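Local atomic coordinates of DNA-binding response regulator, merR family (Colwellia psychrerythraea, PDB entry 3CNB), a protein that is probably a DNA-binding response regulator, seen here as its CheY-like receiver domain, which is predicted to be phosphorylated on an aspartate. Residues I13-D17 with M64-D68. Numbering follows the deposited sequence.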
loop_
_atom_site.group_PDB
_atom_site.type_symbol
_atom_site.label_atom_id
_atom_site.label_comp_id
_atom_site.label_asym_id
_atom_site.label_seq_id
_atom_site.Cartn_x
_atom_site.Cartn_y
_atom_site.Cartn_z
ATOM N N ILE A 13 -1.398 5.780 -1.294
ATOM C CA ILE A 13 -0.375 5.540 -0.289
ATOM C C ILE A 13 -0.909 5.926 1.077
ATOM O O ILE A 13 -1.269 7.081 1.294
ATOM C CB ILE A 13 0.941 6.344 -0.584
ATOM C CG1 ILE A 13 1.595 5.861 -1.875
ATOM C CG2 ILE A 13 1.949 6.257 0.588
ATOM C CD1 ILE A 13 2.476 6.919 -2.498
ATOM N N ILE A 14 -0.950 4.973 1.978
ATOM C CA ILE A 14 -1.323 5.187 3.343
ATOM C C ILE A 14 -0.114 5.207 4.251
ATOM O O ILE A 14 0.456 4.204 4.527
ATOM C CB ILE A 14 -2.297 4.140 3.794
ATOM C CG1 ILE A 14 -3.595 4.243 3.016
ATOM C CG2 ILE A 14 -2.542 4.249 5.219
ATOM C CD1 ILE A 14 -4.406 3.065 2.989
ATOM N N GLU A 15 0.246 6.380 4.730
ATOM C CA GLU A 15 1.516 6.615 5.387
ATOM C C GLU A 15 1.588 7.941 6.164
ATOM O O GLU A 15 1.471 8.965 5.589
ATOM C CB GLU A 15 2.600 6.579 4.330
ATOM C CG GLU A 15 3.983 6.897 4.767
ATOM C CD GLU A 15 4.513 5.931 5.749
ATOM O OE1 GLU A 15 4.713 6.320 6.872
ATOM O OE2 GLU A 15 4.702 4.793 5.432
ATOM N N ASP A 16 1.823 7.914 7.462
ATOM C CA ASP A 16 1.899 9.154 8.223
ATOM C C ASP A 16 3.217 9.876 8.251
ATOM O O ASP A 16 3.265 11.005 8.630
ATOM C CB ASP A 16 1.244 9.109 9.610
ATOM C CG ASP A 16 1.739 7.996 10.455
ATOM O OD1 ASP A 16 2.617 7.299 9.988
ATOM O OD2 ASP A 16 1.277 7.800 11.560
ATOM N N ASP A 17 4.280 9.214 7.824
ATOM C CA ASP A 17 5.590 9.847 7.675
ATOM C C ASP A 17 5.591 10.650 6.378
ATOM O O ASP A 17 5.629 10.081 5.291
ATOM C CB ASP A 17 6.688 8.779 7.682
ATOM C CG ASP A 17 8.102 9.353 7.731
ATOM O OD1 ASP A 17 8.339 10.524 7.368
ATOM O OD2 ASP A 17 9.004 8.588 8.126
ATOM N N MET A 64 1.074 3.064 10.980
ATOM C CA MET A 64 0.373 4.343 11.030
ATOM C C MET A 64 -0.288 4.400 12.410
ATOM O O MET A 64 -0.891 3.417 12.862
ATOM C CB MET A 64 -0.640 4.508 9.877
ATOM C CG MET A 64 -1.580 5.705 10.045
ATOM S SD MET A 64 -2.685 6.135 8.696
ATOM C CE MET A 64 -1.518 7.025 7.703
ATOM N N VAL A 65 -0.086 5.526 13.092
ATOM C CA VAL A 65 -0.563 5.730 14.457
ATOM C C VAL A 65 -2.079 5.898 14.423
ATOM O O VAL A 65 -2.599 6.713 13.659
ATOM C CB VAL A 65 0.127 6.969 15.106
ATOM C CG1 VAL A 65 -0.424 7.267 16.502
ATOM C CG2 VAL A 65 1.636 6.762 15.170
ATOM N N GLY A 66 -2.785 5.102 15.223
ATOM C CA GLY A 66 -4.242 5.233 15.323
ATOM C C GLY A 66 -5.053 4.463 14.288
ATOM O O GLY A 66 -6.237 4.753 14.085
ATOM N N MET A 67 -4.419 3.503 13.617
ATOM C CA MET A 67 -5.149 2.545 12.784
ATOM C C MET A 67 -4.503 1.170 12.806
ATOM O O MET A 67 -3.288 1.037 12.918
ATOM C CB MET A 67 -5.391 3.051 11.346
ATOM C CG MET A 67 -4.230 2.985 10.373
ATOM S SD MET A 67 -4.768 2.865 8.623
ATOM C CE MET A 67 -3.262 2.059 8.077
ATOM N N ASP A 68 -5.342 0.149 12.707
ATOM C CA ASP A 68 -4.890 -1.219 12.694
ATOM C C ASP A 68 -4.758 -1.616 11.221
ATOM O O ASP A 68 -5.759 -1.877 10.579
ATOM C CB ASP A 68 -5.942 -2.058 13.415
ATOM C CG ASP A 68 -5.563 -3.526 13.555
ATOM O OD1 ASP A 68 -6.160 -4.192 14.427
ATOM O OD2 ASP A 68 -4.710 -4.036 12.807
HETATM O O HOH W 1 -1.722 8.612 12.169
#
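At the C-terminal ends of the parallel strands of this CheY-like receiver domain, the end of strand 10-14 and the acidic turn that follows it meet the loop between strand 57-61 and helix 69-77. The polar part of the contact is a nearly straight hydrogen bond from Val65 N to Asp16 OD2 (3.1 Å). A water reinforces it, donating to both Asp16 OD2 (3.2 Å) and Val65 O (2.6 Å). Beneath lies an apolar layer: Ile14 CG2 meets Met64 CE at 3.9 Å and Met67 CE at 3.7 Å, and Met64 CE also packs 3.5 Å from Asp16 N. A type II turn from Met64 to Met67, with Gly66 at positive phi, brings both methionines over Ile14. Glu15, whose CA-to-CB bond points away, forms a salt bridge with Lys113. Glu15 and Asp16 both border Asp61, the predicted phosphorylation site, consistent with the acidic, metal-binding pocket of receiver domains, although these coordinates hold no metal. Asp16 OD2 in addition ties the turn after strand 10-14 to loop 64-68 through Val65 N.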